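Local coordinates for protein aromatic-ring-hydroxylating dioxygenase beta subunit (PDB 6VW4) that is of unknown function but has an NTF2-like fold that binds a polycyclic aromatic carboxylic acid in its pocket, and may have dioxygenase activity, at residues V74-I85 with Q97-R108. Numbering follows the deposited sequence.
Sequences VQRRHMFTMLAI and QADFYTLVLTTR. With SDN ([(3S)-9-hydroxy-1-methyl-10-oxo-4,10-dihydro-3H-benzo[g]isochromen-3-yl]acetic acid), chain C.
CE2 of F100 sits over the centre of one face of the F80 ring, 3.4 Å from F80 CE2, with the ring planes oblique at 37°. T102 lies alongside F80, its buried OG1 3.3 Å from F80 CE1 and without a hydrogen-bonding partner, while F80 CZ comes within 3.5 Å of C9 of the bound ligand SDN. Replacing F80 by an alanine is likely to open a gap between the F100 ring and the ligand. Further along this face, the R76 chain, bent at chi2 and chi3, carries NH1 to a weak, nearly straight hydrogen bond with SDN O1 (3.3 Å), V104 CG1 covering one guanidinium face. Between them H78 NE2 lies 3.8 Å from SDN C13; its ND1 is hydrogen-bonded to D26, which fixes the ring's rotation. Paired backbone bonds such as M79 N to L103 O (3.0 Å) join this antiparallel hairpin. A beta bulge between T81 and A84 shifts the register by one; within it M82 CB lies over a face of the Y101 ring (CH-pi). On the reverse face, Y101 OH is hydrogen-bonded to D26 of the second subunit, and R77 forms a salt bridge with D142 of the third subunit. The pocket wall thus meets the fused rings mainly by packing, T102 OG1 included, and R76 probably offers favourable charge to the acid end.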
loop_
_atom_site.group_PDB
_atom_site.type_symbol
_atom_site.label_atom_id
_atom_site.label_comp_id
_atom_site.label_asym_id
_atom_site.label_seq_id
_atom_site.Cartn_x
_atom_site.Cartn_y
_atom_site.Cartn_z
ATOM N N VAL A 74 -15.072 13.105 11.905
ATOM C CA VAL A 74 -14.201 11.949 11.739
ATOM C C VAL A 74 -13.758 11.832 10.284
ATOM O O VAL A 74 -14.521 12.142 9.367
ATOM C CB VAL A 74 -14.936 10.677 12.185
ATOM C CG1 VAL A 74 -14.278 9.456 11.625
ATOM C CG2 VAL A 74 -14.970 10.604 13.672
ATOM N N GLN A 75 -12.517 11.376 10.069
ATOM C CA GLN A 75 -12.005 11.115 8.719
ATOM C C GLN A 75 -11.433 9.708 8.646
ATOM O O GLN A 75 -10.378 9.430 9.217
ATOM C CB GLN A 75 -10.948 12.139 8.302
ATOM C CG GLN A 75 -10.500 12.007 6.836
ATOM C CD GLN A 75 -11.661 12.101 5.841
ATOM O OE1 GLN A 75 -12.289 13.152 5.714
ATOM N NE2 GLN A 75 -11.951 11.000 5.138
ATOM N N ARG A 76 -12.111 8.842 7.935
ATOM C CA ARG A 76 -11.630 7.496 7.696
ATOM C C ARG A 76 -10.874 7.416 6.369
ATOM O O ARG A 76 -11.113 8.198 5.446
ATOM C CB ARG A 76 -12.778 6.511 7.631
ATOM C CG ARG A 76 -13.916 6.784 8.575
ATOM C CD ARG A 76 -14.286 5.509 9.333
ATOM N NE ARG A 76 -14.541 4.376 8.446
ATOM C CZ ARG A 76 -14.597 3.111 8.849
ATOM N NH1 ARG A 76 -14.414 2.822 10.130
ATOM N NH2 ARG A 76 -14.826 2.139 7.975
ATOM N N ARG A 77 -9.952 6.453 6.296
ATOM C CA ARG A 77 -9.148 6.147 5.123
ATOM C C ARG A 77 -9.046 4.637 5.019
ATOM O O ARG A 77 -8.844 3.968 6.029
ATOM C CB ARG A 77 -7.729 6.704 5.198
ATOM C CG ARG A 77 -7.606 8.205 5.165
ATOM C CD ARG A 77 -8.189 8.804 3.914
ATOM N NE ARG A 77 -8.256 10.242 4.067
ATOM C CZ ARG A 77 -8.957 11.041 3.284
ATOM N NH1 ARG A 77 -9.639 10.532 2.289
ATOM N NH2 ARG A 77 -8.971 12.342 3.508
ATOM N N HIS A 78 -9.195 4.103 3.814
ATOM C CA HIS A 78 -9.030 2.683 3.549
ATOM C C HIS A 78 -7.824 2.518 2.653
ATOM O O HIS A 78 -7.844 2.985 1.506
ATOM C CB HIS A 78 -10.243 2.088 2.842
ATOM C CG HIS A 78 -11.455 2.060 3.689
ATOM N ND1 HIS A 78 -12.210 3.181 3.930
ATOM C CD2 HIS A 78 -12.038 1.051 4.376
ATOM C CE1 HIS A 78 -13.201 2.866 4.745
ATOM N NE2 HIS A 78 -13.130 1.576 5.013
ATOM N N MET A 79 -6.812 1.810 3.141
ATOM C CA MET A 79 -5.596 1.555 2.381
ATOM C C MET A 79 -5.562 0.127 1.894
ATOM O O MET A 79 -5.440 -0.806 2.703
ATOM C CB MET A 79 -4.379 1.826 3.253
ATOM C CG MET A 79 -4.140 3.280 3.368
ATOM S SD MET A 79 -3.329 3.711 4.899
ATOM C CE MET A 79 -3.470 5.519 4.693
ATOM N N PHE A 80 -5.548 -0.021 0.582
ATOM C CA PHE A 80 -5.536 -1.329 -0.025
ATOM C C PHE A 80 -4.099 -1.706 -0.347
ATOM O O PHE A 80 -3.346 -0.879 -0.857
ATOM C CB PHE A 80 -6.382 -1.300 -1.278
ATOM C CG PHE A 80 -7.868 -1.235 -1.047
ATOM C CD1 PHE A 80 -8.394 -0.983 0.198
ATOM C CD2 PHE A 80 -8.754 -1.404 -2.128
ATOM C CE1 PHE A 80 -9.770 -0.942 0.384
ATOM C CE2 PHE A 80 -10.118 -1.360 -1.944
ATOM C CZ PHE A 80 -10.628 -1.120 -0.691
ATOM N N THR A 81 -3.721 -2.964 -0.072
ATOM C CA THR A 81 -2.446 -3.486 -0.584
ATOM C C THR A 81 -2.597 -4.965 -0.951
ATOM O O THR A 81 -3.620 -5.589 -0.661
ATOM C CB THR A 81 -1.313 -3.327 0.450
ATOM O OG1 THR A 81 -1.653 -4.071 1.631
ATOM C CG2 THR A 81 -1.054 -1.870 0.802
ATOM N N MET A 82 -1.542 -5.538 -1.524
ATOM C CA MET A 82 -1.424 -6.980 -1.726
ATOM C C MET A 82 -2.492 -7.508 -2.659
ATOM O O MET A 82 -3.160 -8.480 -2.370
ATOM C CB MET A 82 -1.408 -7.730 -0.390
ATOM C CG MET A 82 -0.260 -7.122 0.568
ATOM S SD MET A 82 1.502 -7.014 0.035
ATOM C CE MET A 82 2.001 -8.700 -0.257
ATOM N N LEU A 83 -2.623 -6.876 -3.812
ATOM C CA LEU A 83 -3.673 -7.282 -4.742
ATOM C C LEU A 83 -3.201 -8.479 -5.566
ATOM O O LEU A 83 -2.115 -8.440 -6.153
ATOM C CB LEU A 83 -4.065 -6.145 -5.689
ATOM C CG LEU A 83 -5.009 -6.483 -6.876
ATOM C CD1 LEU A 83 -6.384 -6.799 -6.300
ATOM C CD2 LEU A 83 -5.117 -5.301 -7.840
ATOM N N ALA A 84 -4.008 -9.546 -5.615
ATOM C CA ALA A 84 -3.801 -10.637 -6.575
ATOM C C ALA A 84 -5.089 -10.856 -7.368
ATOM O O ALA A 84 -6.176 -10.877 -6.789
ATOM C CB ALA A 84 -3.367 -11.930 -5.867
ATOM N N ILE A 85 -4.996 -10.928 -8.690
ATOM C CA ILE A 85 -6.185 -11.096 -9.520
ATOM C C ILE A 85 -6.157 -12.485 -10.166
ATOM O O ILE A 85 -5.100 -13.119 -10.315
ATOM C CB ILE A 85 -6.323 -10.003 -10.597
ATOM C CG1 ILE A 85 -5.126 -10.079 -11.544
ATOM C CG2 ILE A 85 -6.501 -8.627 -9.990
ATOM C CD1 ILE A 85 -5.202 -9.063 -12.707
ATOM N N GLN A 97 -11.740 -11.925 -10.361
ATOM C CA GLN A 97 -11.665 -11.984 -8.915
ATOM C C GLN A 97 -10.414 -11.269 -8.412
ATOM O O GLN A 97 -9.323 -11.492 -8.929
ATOM C CB GLN A 97 -11.650 -13.433 -8.455
ATOM C CG GLN A 97 -11.707 -13.582 -6.944
ATOM C CD GLN A 97 -11.651 -15.034 -6.519
ATOM O OE1 GLN A 97 -10.587 -15.567 -6.196
ATOM N NE2 GLN A 97 -12.809 -15.676 -6.497
ATOM N N ALA A 98 -10.586 -10.445 -7.380
ATOM C CA ALA A 98 -9.518 -9.685 -6.763
ATOM C C ALA A 98 -9.468 -9.976 -5.269
ATOM O O ALA A 98 -10.415 -9.657 -4.538
ATOM C CB ALA A 98 -9.729 -8.189 -6.982
ATOM N N ASP A 99 -8.339 -10.513 -4.813
ATOM C CA ASP A 99 -8.045 -10.710 -3.391
ATOM C C ASP A 99 -7.012 -9.692 -2.927
ATOM O O ASP A 99 -5.976 -9.510 -3.577
ATOM C CB ASP A 99 -7.504 -12.115 -3.109
ATOM C CG ASP A 99 -8.532 -13.206 -3.396
ATOM O OD1 ASP A 99 -9.663 -13.056 -2.911
ATOM O OD2 ASP A 99 -8.219 -14.198 -4.091
ATOM N N PHE A 100 -7.271 -9.068 -1.788
ATOM C CA PHE A 100 -6.374 -8.041 -1.317
ATOM C C PHE A 100 -6.590 -7.795 0.172
ATOM O O PHE A 100 -7.484 -8.355 0.798
ATOM C CB PHE A 100 -6.568 -6.754 -2.154
ATOM C CG PHE A 100 -7.949 -6.182 -2.084
ATOM C CD1 PHE A 100 -8.973 -6.656 -2.926
ATOM C CD2 PHE A 100 -8.243 -5.178 -1.186
ATOM C CE1 PHE A 100 -10.257 -6.121 -2.875
ATOM C CE2 PHE A 100 -9.559 -4.625 -1.113
ATOM C CZ PHE A 100 -10.557 -5.100 -1.954
ATOM N N TYR A 101 -5.722 -6.946 0.724
ATOM C CA TYR A 101 -5.729 -6.544 2.120
ATOM C C TYR A 101 -6.245 -5.121 2.205
ATOM O O TYR A 101 -5.937 -4.272 1.349
ATOM C CB TYR A 101 -4.320 -6.622 2.750
ATOM C CG TYR A 101 -3.742 -8.023 2.924
ATOM C CD1 TYR A 101 -4.534 -9.169 2.747
ATOM C CD2 TYR A 101 -2.400 -8.197 3.259
ATOM C CE1 TYR A 101 -4.001 -10.429 2.936
ATOM C CE2 TYR A 101 -1.865 -9.419 3.440
ATOM C CZ TYR A 101 -2.674 -10.536 3.309
ATOM O OH TYR A 101 -2.104 -11.766 3.487
ATOM N N THR A 102 -7.022 -4.864 3.242
ATOM C CA THR A 102 -7.416 -3.517 3.607
ATOM C C THR A 102 -6.918 -3.218 5.007
ATOM O O THR A 102 -6.978 -4.079 5.885
ATOM C CB THR A 102 -8.940 -3.311 3.582
ATOM O OG1 THR A 102 -9.418 -3.610 2.276
ATOM C CG2 THR A 102 -9.251 -1.846 3.880
ATOM N N LEU A 103 -6.426 -1.998 5.195
ATOM C CA LEU A 103 -6.178 -1.410 6.499
ATOM C C LEU A 103 -7.032 -0.155 6.682
ATOM O O LEU A 103 -6.904 0.803 5.913
ATOM C CB LEU A 103 -4.700 -1.057 6.645
ATOM C CG LEU A 103 -4.328 -0.535 8.042
ATOM C CD1 LEU A 103 -4.540 -1.590 9.086
ATOM C CD2 LEU A 103 -2.888 -0.035 8.093
ATOM N N VAL A 104 -7.857 -0.137 7.725
ATOM C CA VAL A 104 -8.717 1.001 8.037
ATOM C C VAL A 104 -8.013 1.955 8.991
ATOM O O VAL A 104 -7.446 1.552 10.005
ATOM C CB VAL A 104 -10.049 0.517 8.632
ATOM C CG1 VAL A 104 -11.004 1.682 8.813
ATOM C CG2 VAL A 104 -10.643 -0.554 7.742
ATOM N N LEU A 105 -8.041 3.228 8.655
ATOM C CA LEU A 105 -7.556 4.294 9.519
ATOM C C LEU A 105 -8.697 5.243 9.854
ATOM O O LEU A 105 -9.538 5.549 9.000
ATOM C CB LEU A 105 -6.449 5.059 8.869
ATOM C CG LEU A 105 -5.214 4.197 8.666
ATOM C CD1 LEU A 105 -4.270 5.015 7.874
ATOM C CD2 LEU A 105 -4.586 3.788 9.971
ATOM N N THR A 106 -8.740 5.693 11.106
ATOM C CA THR A 106 -9.767 6.638 11.554
ATOM C C THR A 106 -9.116 7.758 12.350
ATOM O O THR A 106 -8.506 7.525 13.399
ATOM C CB THR A 106 -10.840 5.961 12.404
ATOM O OG1 THR A 106 -11.316 4.794 11.744
ATOM C CG2 THR A 106 -12.034 6.908 12.618
ATOM N N THR A 107 -9.223 8.956 11.832
ATOM C CA THR A 107 -8.650 10.137 12.442
ATOM C C THR A 107 -9.759 10.917 13.135
ATOM O O THR A 107 -10.782 11.252 12.518
ATOM C CB THR A 107 -7.951 11.003 11.390
ATOM O OG1 THR A 107 -6.823 10.281 10.897
ATOM C CG2 THR A 107 -7.478 12.329 12.008
ATOM N N ARG A 108 -9.569 11.159 14.421
ATOM C CA ARG A 108 -10.433 11.998 15.242
ATOM C C ARG A 108 -9.605 13.174 15.735
ATOM O O ARG A 108 -8.379 13.212 15.562
ATOM C CB ARG A 108 -11.034 11.178 16.392
ATOM C CG ARG A 108 -12.127 10.274 15.923
ATOM C CD ARG A 108 -12.545 9.356 17.015
ATOM N NE ARG A 108 -13.586 8.392 16.637
ATOM C CZ ARG A 108 -13.354 7.096 16.396
ATOM N NH1 ARG A 108 -12.128 6.609 16.439
ATOM N NH2 ARG A 108 -14.342 6.274 16.094
HETATM O O4 SDN C . -15.881 -0.487 1.406
HETATM C C11 SDN C . -14.875 -1.296 1.938
HETATM C C12 SDN C . -14.789 -1.561 3.304
HETATM C C13 SDN C . -15.849 -0.943 4.245
HETATM O O5 SDN C . -16.712 -0.259 3.803
HETATM C C14 SDN C . -15.767 -1.226 5.733
HETATM C C15 SDN C . -16.835 -0.631 6.682
HETATM O O3 SDN C . -17.097 -1.386 7.884
HETATM C C16 SDN C . -17.713 0.574 6.312
HETATM C C10 SDN C . -13.903 -1.808 1.095
HETATM C C9 SDN C . -12.867 -2.609 1.600
HETATM C C8 SDN C . -12.789 -2.886 2.957
HETATM C C7 SDN C . -13.745 -2.358 3.820
HETATM C C6 SDN C . -13.643 -2.662 5.351
HETATM C C5 SDN C . -14.712 -2.061 6.261
HETATM C C4 SDN C . -14.651 -2.344 7.696
HETATM C C3 SDN C . -15.895 -1.982 8.492
HETATM C C2 SDN C . -15.310 -0.895 9.375
HETATM C C1 SDN C . -15.123 -1.118 10.861
HETATM O O2 SDN C . -15.398 -2.233 11.362
HETATM O O1 SDN C . -14.700 -0.156 11.566
HETATM O O HOH W 1 -7.565 9.096 8.695
HETATM O O HOH W 2 -3.660 -2.938 3.215
HETATM O O HOH W 3 -7.674 -13.736 -6.705
#